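Local structure of UDP-N-Acetylglucosamine 2-Epimerase (Thermus thermophilus, 1V4V) at residues A[38-43]-A[60-65]; A[231-236]-A[255-260]. The protein probably interconverts UDP-N-acetylglucosamine and its C2 epimer UDP-N-acetylmannosamine. All coordinates share one frame; numbering follows the deposited sequence.

How the interactions relate
Interaction 1 comes first along the chain and interaction 2 follows, each closing one beta-alpha-beta unit. They share no sheet: 38-43 and 60-65 belong to the parallel sheet nearer the N-terminus, 231-236 and 255-260 to the second parallel sheet, so each contact builds the edge of its own Rossmann-like domain. Their centres lie 40 Å apart, and the nearest atoms are still about 27 Å from each other. The topology nevertheless repeats. In both sheets the outermost strand within this chain (61-62 or 257-260) runs parallel to the second strand (34-40 or 232-236) and is reached through one helix, 45-53 or 241-251. In GT-B enzymes the substrate generally binds in the cleft between two such domains.

Interaction 1: residues A[38-43]-A[60-65]; sequences VLLTGQ and DRNLDV
Val38 O is gripped by two consecutive backbone N-H groups of the facing segment. Asp60 N comes to 2.8 Å from Val38 O in the carbonyl plane, while Arg61 N makes a longer bond of 3.2 Å to Val38 O, almost in line with the C=O. The carboxylate of Asp60 adds a third bond, to the N-H of the same valine: its CG lies beside its own backbone N, anti to the carbonyl carbon (chi1 -68°), and OD2 accepts Val38 N at 2.9 Å through the anti lone pair. One residue therefore binds both the N-H and the C=O of Val38. From here the segments run as parallel strands, Leu39 beside Arg61 and Leu40 beside Asn62. Arg61 O takes Leu40 N at 2.9 Å, and Leu40 O receives Leu63 N. Where the strands end, a water is hydrogen-bonded to both Gly42 O and Leu63 O and so links the two segments beyond the last direct backbone bond.

On the face of Leu39, CG stands anti to the backbone N (chi1 169°) and CD1 reaches across, meeting CB and CG of Arg61 and, at 3.9 Å, CD2 of Leu63. The other methyl of Leu63, CD1, lies 3.7 Å from CG2 of Thr41, the two side chains alongside each other. Farther on, Val65 CG1 sits 3.7 Å from CG of Gln43, whose chain crosses it at about a right angle and whose amide NE2 bonds to Met66 O. Leu39, Arg61, Leu63 and Val65 face helix 72-89, where Arg61 also forms a salt bridge with Glu89. Leu40 packs on Leu48 of the connecting helix 45-53, and strand 6-12 borders 34-40 away from the edge strand 61-62.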
ATOM      1  N   VAL A  38       0.916 -20.958  10.940  1.00 24.41           N
ATOM      2  CA  VAL A  38      -0.329 -20.219  10.769  1.00 25.51           C
ATOM      3  C   VAL A  38      -0.621 -19.257  11.910  1.00 24.88           C
ATOM      4  O   VAL A  38      -0.626 -19.640  13.083  1.00 25.83           O
ATOM      5  CB  VAL A  38      -1.534 -21.184  10.620  1.00 24.76           C
ATOM      6  CG1 VAL A  38      -2.846 -20.408  10.658  1.00 25.99           C
ATOM      7  CG2 VAL A  38      -1.422 -21.948   9.316  1.00 22.94           C
ATOM      8  N   LEU A  39      -0.859 -18.001  11.547  1.00 24.09           N
ATOM      9  CA  LEU A  39      -1.206 -16.961  12.503  1.00 23.05           C
ATOM     10  C   LEU A  39      -2.634 -16.548  12.171  1.00 23.35           C
ATOM     11  O   LEU A  39      -2.878 -16.013  11.092  1.00 22.45           O
ATOM     12  CB  LEU A  39      -0.289 -15.741  12.345  1.00 23.82           C
ATOM     13  CG  LEU A  39      -0.724 -14.484  13.112  1.00 24.26           C
ATOM     14  CD1 LEU A  39      -0.693 -14.744  14.613  1.00 25.24           C
ATOM     15  CD2 LEU A  39       0.194 -13.325  12.753  1.00 25.09           C
ATOM     16  N   LEU A  40      -3.578 -16.818  13.069  1.00 23.25           N
ATOM     17  CA  LEU A  40      -4.963 -16.420  12.826  1.00 23.96           C
ATOM     18  C   LEU A  40      -5.089 -14.956  13.212  1.00 25.28           C
ATOM     19  O   LEU A  40      -4.527 -14.527  14.219  1.00 25.89           O
ATOM     20  CB  LEU A  40      -5.934 -17.277  13.645  1.00 26.58           C
ATOM     21  CG  LEU A  40      -5.886 -18.773  13.311  1.00 27.58           C
ATOM     22  CD1 LEU A  40      -7.031 -19.489  14.013  1.00 28.41           C
ATOM     23  CD2 LEU A  40      -5.981 -18.971  11.801  1.00 28.27           C
ATOM     24  N   THR A  41      -5.838 -14.195  12.420  1.00 26.96           N
ATOM     25  CA  THR A  41      -5.980 -12.764  12.664  1.00 26.69           C
ATOM     26  C   THR A  41      -7.427 -12.279  12.780  1.00 28.00           C
ATOM     27  O   THR A  41      -7.674 -11.071  12.825  1.00 28.05           O
ATOM     28  CB  THR A  41      -5.307 -11.972  11.522  1.00 26.95           C
ATOM     29  OG1 THR A  41      -5.978 -12.267  10.289  1.00 27.23           O
ATOM     30  CG2 THR A  41      -3.842 -12.358  11.380  1.00 26.17           C
ATOM     31  N   GLY A  42      -8.371 -13.213  12.833  1.00 28.04           N
ATOM     32  CA  GLY A  42      -9.777 -12.855  12.901  1.00 29.74           C
ATOM     33  C   GLY A  42     -10.483 -12.925  14.246  1.00 33.08           C
ATOM     34  O   GLY A  42      -9.854 -13.089  15.298  1.00 31.12           O
ATOM     35  N   GLN A  43     -11.810 -12.819  14.194  1.00 33.92           N
ATOM     36  CA  GLN A  43     -12.660 -12.819  15.383  1.00 38.59           C
ATOM     37  C   GLN A  43     -13.200 -14.162  15.859  1.00 39.83           C
ATOM     38  O   GLN A  43     -13.603 -14.288  17.012  1.00 42.84           O
ATOM     39  CB  GLN A  43     -13.862 -11.899  15.158  1.00 39.63           C
ATOM     40  CG  GLN A  43     -13.530 -10.456  14.846  1.00 43.04           C
ATOM     41  CD  GLN A  43     -14.767  -9.661  14.462  1.00 46.15           C
ATOM     42  OE1 GLN A  43     -15.446  -9.983  13.487  1.00 49.14           O
ATOM     43  NE2 GLN A  43     -15.064  -8.618  15.229  1.00 47.65           N
ATOM     44  N   ASP A  60      -0.849 -21.873  14.800  1.00 31.42           N
ATOM     45  CA  ASP A  60       0.276 -21.787  15.720  1.00 31.39           C
ATOM     46  C   ASP A  60       0.124 -20.634  16.699  1.00 31.39           C
ATOM     47  O   ASP A  60       0.631 -20.690  17.817  1.00 31.60           O
ATOM     48  CB  ASP A  60       1.572 -21.632  14.927  1.00 30.88           C
ATOM     49  CG  ASP A  60       1.913 -22.874  14.132  1.00 33.84           C
ATOM     50  OD1 ASP A  60       2.367 -23.864  14.744  1.00 33.29           O
ATOM     51  OD2 ASP A  60       1.717 -22.867  12.900  1.00 33.62           O
ATOM     52  N   ARG A  61      -0.584 -19.591  16.277  1.00 29.78           N
ATOM     53  CA  ARG A  61      -0.788 -18.422  17.124  1.00 29.23           C
ATOM     54  C   ARG A  61      -2.036 -17.663  16.681  1.00 29.42           C
ATOM     55  O   ARG A  61      -2.479 -17.800  15.542  1.00 26.57           O
ATOM     56  CB  ARG A  61       0.447 -17.520  17.050  1.00 31.04           C
ATOM     57  CG  ARG A  61       0.419 -16.315  17.977  1.00 36.34           C
ATOM     58  CD  ARG A  61       1.834 -15.860  18.306  1.00 37.02           C
ATOM     59  NE  ARG A  61       1.861 -14.592  19.029  1.00 39.37           N
ATOM     60  CZ  ARG A  61       2.926 -14.128  19.675  1.00 39.91           C
ATOM     61  NH1 ARG A  61       4.048 -14.835  19.693  1.00 38.73           N
ATOM     62  NH2 ARG A  61       2.872 -12.955  20.293  1.00 40.13           N
ATOM     63  N   ASN A  62      -2.604 -16.877  17.590  1.00 28.31           N
ATOM     64  CA  ASN A  62      -3.803 -16.095  17.297  1.00 30.28           C
ATOM     65  C   ASN A  62      -3.638 -14.669  17.800  1.00 29.30           C
ATOM     66  O   ASN A  62      -3.050 -14.449  18.857  1.00 27.74           O
ATOM     67  CB  ASN A  62      -5.030 -16.696  17.992  1.00 32.99           C
ATOM     68  CG  ASN A  62      -5.260 -18.147  17.638  1.00 39.33           C
ATOM     69  OD1 ASN A  62      -4.491 -19.030  18.028  1.00 43.87           O
ATOM     70  ND2 ASN A  62      -6.328 -18.406  16.894  1.00 40.53           N
ATOM     71  N   LEU A  63      -4.152 -13.700  17.048  1.00 27.94           N
ATOM     72  CA  LEU A  63      -4.084 -12.314  17.492  1.00 28.67           C
ATOM     73  C   LEU A  63      -5.301 -12.104  18.390  1.00 29.58           C
ATOM     74  O   LEU A  63      -6.261 -12.865  18.321  1.00 30.38           O
ATOM     75  CB  LEU A  63      -4.141 -11.352  16.303  1.00 25.85           C
ATOM     76  CG  LEU A  63      -2.967 -11.398  15.327  1.00 22.72           C
ATOM     77  CD1 LEU A  63      -3.107 -10.259  14.310  1.00 25.24           C
ATOM     78  CD2 LEU A  63      -1.650 -11.263  16.093  1.00 23.40           C
ATOM     79  N   ASP A  64      -5.258 -11.083  19.236  1.00 31.79           N
ATOM     80  CA  ASP A  64      -6.367 -10.798  20.139  1.00 32.55           C
ATOM     81  C   ASP A  64      -7.251  -9.741  19.484  1.00 32.51           C
ATOM     82  O   ASP A  64      -6.906  -8.561  19.450  1.00 30.00           O
ATOM     83  CB  ASP A  64      -5.820 -10.306  21.483  1.00 35.02           C
ATOM     84  CG  ASP A  64      -6.896 -10.170  22.538  1.00 38.72           C
ATOM     85  OD1 ASP A  64      -6.548 -10.162  23.738  1.00 38.84           O
ATOM     86  OD2 ASP A  64      -8.084 -10.060  22.173  1.00 41.97           O
ATOM     87  N   VAL A  65      -8.392 -10.180  18.963  1.00 33.96           N
ATOM     88  CA  VAL A  65      -9.314  -9.286  18.269  1.00 38.19           C
ATOM     89  C   VAL A  65     -10.687  -9.205  18.929  1.00 39.81           C
ATOM     90  O   VAL A  65     -11.266 -10.221  19.305  1.00 40.48           O
ATOM     91  CB  VAL A  65      -9.489  -9.740  16.799  1.00 37.87           C
ATOM     92  CG1 VAL A  65     -10.458  -8.825  16.073  1.00 38.38           C
ATOM     93  CG2 VAL A  65      -8.135  -9.750  16.100  1.00 38.26           C
TER
HETATM   94  O   HOH W   1      -7.282 -13.719  15.802  1.00 30.89           O

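Interaction 2: residues A[231-236]-A[255-260]; sequences LTFVYP and RNFVLL
Asn256 meets the 231-236 segment through both its side chain and its backbone, at the start of a parallel strand pair that closes a right-handed beta-alpha-beta crossover in a Rossmann-like sheet. Its CG sits between backbone N and carbonyl carbon (chi1 58°), and ND2 donates to Leu231 O at 3.0 Å; the same amide nitrogen also bonds to Ala225 O of helix 214-227. Asn256 O accepts Phe233 N at 2.8 Å. The ladder then alternates: Phe233 O takes Val258 N, Val258 O takes Tyr235 N, and Tyr235 O takes Leu260 N from well above the carbonyl plane. The backbone polar groups of Thr232 and Val234, turned to the other side of the strand, are bonded by Pro199, Val201 and Val203, so the inner strand is held along both edges. Tyr235 OH has a weak bond to Met205 O.

On the face of Val234 and Leu260, Val234 CG1 touches Leu260 CD1 at 3.7 Å. On the aromatic face, covered by helices 214-227 and 241-251, Asn256 ND2 lies at the edge of the Phe233 ring, its amide plane nearly perpendicular to that ring. The rings of Phe233 and Phe257 are nearly parallel but slid apart; instead, Phe233 CB makes a CH-pi contact over the centre of the Phe257 ring, 3.6 Å from its centroid, while Tyr235 CB meets that ring at its edge, 3.9 Å from CE2.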
ATOM      1  N   LEU A 231     -29.445 -44.046 -12.749  1.00 22.14           N
ATOM      2  CA  LEU A 231     -28.658 -42.974 -12.153  1.00 19.68           C
ATOM      3  C   LEU A 231     -29.351 -42.486 -10.896  1.00 19.15           C
ATOM      4  O   LEU A 231     -30.573 -42.513 -10.804  1.00 20.48           O
ATOM      5  CB  LEU A 231     -28.534 -41.785 -13.114  1.00 19.52           C
ATOM      6  CG  LEU A 231     -27.951 -42.038 -14.499  1.00 21.00           C
ATOM      7  CD1 LEU A 231     -27.840 -40.706 -15.246  1.00 21.29           C
ATOM      8  CD2 LEU A 231     -26.594 -42.687 -14.369  1.00 23.10           C
ATOM      9  N   THR A 232     -28.569 -42.029  -9.927  1.00 19.44           N
ATOM     10  CA  THR A 232     -29.147 -41.495  -8.705  1.00 19.51           C
ATOM     11  C   THR A 232     -28.848 -40.006  -8.659  1.00 19.47           C
ATOM     12  O   THR A 232     -27.693 -39.600  -8.726  1.00 18.55           O
ATOM     13  CB  THR A 232     -28.569 -42.163  -7.467  1.00 23.32           C
ATOM     14  OG1 THR A 232     -28.922 -43.553  -7.481  1.00 23.79           O
ATOM     15  CG2 THR A 232     -29.125 -41.502  -6.202  1.00 21.64           C
ATOM     16  N   PHE A 233     -29.901 -39.203  -8.557  1.00 19.00           N
ATOM     17  CA  PHE A 233     -29.770 -37.749  -8.513  1.00 19.54           C
ATOM     18  C   PHE A 233     -29.755 -37.285  -7.065  1.00 20.11           C
ATOM     19  O   PHE A 233     -30.741 -37.436  -6.347  1.00 21.40           O
ATOM     20  CB  PHE A 233     -30.925 -37.106  -9.293  1.00 18.59           C
ATOM     21  CG  PHE A 233     -30.929 -37.465 -10.761  1.00 18.19           C
ATOM     22  CD1 PHE A 233     -31.331 -38.731 -11.181  1.00 18.58           C
ATOM     23  CD2 PHE A 233     -30.453 -36.561 -11.712  1.00 18.28           C
ATOM     24  CE1 PHE A 233     -31.259 -39.103 -12.523  1.00 19.57           C
ATOM     25  CE2 PHE A 233     -30.373 -36.914 -13.059  1.00 17.71           C
ATOM     26  CZ  PHE A 233     -30.777 -38.193 -13.471  1.00 19.71           C
ATOM     27  N   VAL A 234     -28.621 -36.728  -6.647  1.00 20.76           N
ATOM     28  CA  VAL A 234     -28.446 -36.264  -5.273  1.00 21.17           C
ATOM     29  C   VAL A 234     -28.550 -34.752  -5.211  1.00 21.51           C
ATOM     30  O   VAL A 234     -27.758 -34.031  -5.822  1.00 21.65           O
ATOM     31  CB  VAL A 234     -27.096 -36.732  -4.716  1.00 20.84           C
ATOM     32  CG1 VAL A 234     -26.988 -36.366  -3.240  1.00 21.00           C
ATOM     33  CG2 VAL A 234     -26.969 -38.242  -4.902  1.00 21.78           C
ATOM     34  N   TYR A 235     -29.526 -34.288  -4.436  1.00 21.65           N
ATOM     35  CA  TYR A 235     -29.832 -32.876  -4.316  1.00 22.36           C
ATOM     36  C   TYR A 235     -29.854 -32.326  -2.883  1.00 23.94           C
ATOM     37  O   TYR A 235     -30.824 -32.526  -2.155  1.00 26.84           O
ATOM     38  CB  TYR A 235     -31.194 -32.659  -4.992  1.00 21.08           C
ATOM     39  CG  TYR A 235     -31.757 -31.251  -5.041  1.00 21.73           C
ATOM     40  CD1 TYR A 235     -31.009 -30.143  -4.652  1.00 19.23           C
ATOM     41  CD2 TYR A 235     -33.053 -31.034  -5.522  1.00 21.44           C
ATOM     42  CE1 TYR A 235     -31.537 -28.848  -4.744  1.00 22.80           C
ATOM     43  CE2 TYR A 235     -33.586 -29.752  -5.616  1.00 22.83           C
ATOM     44  CZ  TYR A 235     -32.828 -28.667  -5.230  1.00 22.72           C
ATOM     45  OH  TYR A 235     -33.354 -27.405  -5.350  1.00 24.50           O
ATOM     46  N   PRO A 236     -28.774 -31.648  -2.461  1.00 26.06           N
ATOM     47  CA  PRO A 236     -28.734 -31.074  -1.109  1.00 27.65           C
ATOM     48  C   PRO A 236     -29.567 -29.797  -1.223  1.00 27.44           C
ATOM     49  O   PRO A 236     -29.108 -28.803  -1.783  1.00 29.28           O
ATOM     50  CB  PRO A 236     -27.250 -30.769  -0.898  1.00 27.92           C
ATOM     51  CG  PRO A 236     -26.550 -31.716  -1.852  1.00 28.91           C
ATOM     52  CD  PRO A 236     -27.434 -31.635  -3.069  1.00 25.58           C
ATOM     53  N   ARG A 255     -38.273 -42.147  -6.899  1.00 25.46           N
ATOM     54  CA  ARG A 255     -37.391 -43.271  -6.600  1.00 26.08           C
ATOM     55  C   ARG A 255     -35.884 -43.025  -6.608  1.00 25.97           C
ATOM     56  O   ARG A 255     -35.194 -43.397  -5.656  1.00 22.81           O
ATOM     57  CB  ARG A 255     -37.713 -44.426  -7.555  1.00 29.65           C
ATOM     58  CG  ARG A 255     -37.412 -45.807  -7.007  1.00 34.98           C
ATOM     59  CD  ARG A 255     -37.690 -46.875  -8.057  1.00 37.13           C
ATOM     60  NE  ARG A 255     -38.949 -46.651  -8.770  1.00 40.67           N
ATOM     61  CZ  ARG A 255     -40.162 -46.787  -8.242  1.00 44.02           C
ATOM     62  NH1 ARG A 255     -40.310 -47.154  -6.975  1.00 46.40           N
ATOM     63  NH2 ARG A 255     -41.237 -46.555  -8.985  1.00 44.10           N
ATOM     64  N   ASN A 256     -35.368 -42.414  -7.674  1.00 23.49           N
ATOM     65  CA  ASN A 256     -33.928 -42.189  -7.770  1.00 22.22           C
ATOM     66  C   ASN A 256     -33.426 -40.774  -7.483  1.00 22.25           C
ATOM     67  O   ASN A 256     -32.350 -40.377  -7.941  1.00 21.03           O
ATOM     68  CB  ASN A 256     -33.406 -42.682  -9.128  1.00 20.65           C
ATOM     69  CG  ASN A 256     -34.089 -42.012 -10.298  1.00 22.67           C
ATOM     70  OD1 ASN A 256     -35.224 -41.546 -10.187  1.00 20.99           O
ATOM     71  ND2 ASN A 256     -33.407 -41.983 -11.441  1.00 20.89           N
ATOM     72  N   PHE A 257     -34.212 -40.019  -6.728  1.00 21.42           N
ATOM     73  CA  PHE A 257     -33.797 -38.692  -6.307  1.00 23.24           C
ATOM     74  C   PHE A 257     -33.573 -38.796  -4.797  1.00 24.92           C
ATOM     75  O   PHE A 257     -34.391 -39.380  -4.072  1.00 24.89           O
ATOM     76  CB  PHE A 257     -34.877 -37.640  -6.579  1.00 22.46           C
ATOM     77  CG  PHE A 257     -34.426 -36.531  -7.498  1.00 20.53           C
ATOM     78  CD1 PHE A 257     -34.776 -36.543  -8.845  1.00 22.02           C
ATOM     79  CD2 PHE A 257     -33.639 -35.486  -7.017  1.00 22.57           C
ATOM     80  CE1 PHE A 257     -34.350 -35.529  -9.708  1.00 20.01           C
ATOM     81  CE2 PHE A 257     -33.206 -34.465  -7.870  1.00 21.85           C
ATOM     82  CZ  PHE A 257     -33.564 -34.489  -9.217  1.00 19.99           C
ATOM     83  N   VAL A 258     -32.455 -38.259  -4.331  1.00 25.50           N
ATOM     84  CA  VAL A 258     -32.144 -38.254  -2.905  1.00 26.25           C
ATOM     85  C   VAL A 258     -32.045 -36.802  -2.466  1.00 28.02           C
ATOM     86  O   VAL A 258     -31.164 -36.071  -2.923  1.00 26.19           O
ATOM     87  CB  VAL A 258     -30.797 -38.948  -2.599  1.00 27.08           C
ATOM     88  CG1 VAL A 258     -30.484 -38.824  -1.112  1.00 28.74           C
ATOM     89  CG2 VAL A 258     -30.857 -40.416  -3.003  1.00 26.92           C
ATOM     90  N   LEU A 259     -32.953 -36.376  -1.593  1.00 27.27           N
ATOM     91  CA  LEU A 259     -32.926 -35.006  -1.106  1.00 29.39           C
ATOM     92  C   LEU A 259     -32.201 -34.957   0.234  1.00 31.37           C
ATOM     93  O   LEU A 259     -32.538 -35.688   1.164  1.00 32.30           O
ATOM     94  CB  LEU A 259     -34.347 -34.453  -0.964  1.00 32.12           C
ATOM     95  CG  LEU A 259     -35.253 -34.574  -2.194  1.00 33.52           C
ATOM     96  CD1 LEU A 259     -36.534 -33.781  -1.952  1.00 35.31           C
ATOM     97  CD2 LEU A 259     -34.537 -34.040  -3.432  1.00 30.81           C
ATOM     98  N   LEU A 260     -31.193 -34.099   0.318  1.00 31.30           N
ATOM     99  CA  LEU A 260     -30.409 -33.958   1.535  1.00 32.23           C
ATOM    100  C   LEU A 260     -30.402 -32.519   2.023  1.00 33.40           C
ATOM    101  O   LEU A 260     -30.851 -31.610   1.323  1.00 31.11           O
ATOM    102  CB  LEU A 260     -28.963 -34.388   1.274  1.00 33.28           C
ATOM    103  CG  LEU A 260     -28.733 -35.797   0.722  1.00 34.02           C
ATOM    104  CD1 LEU A 260     -27.257 -35.986   0.410  1.00 34.50           C
ATOM    105  CD2 LEU A 260     -29.209 -36.830   1.732  1.00 35.31           C
TER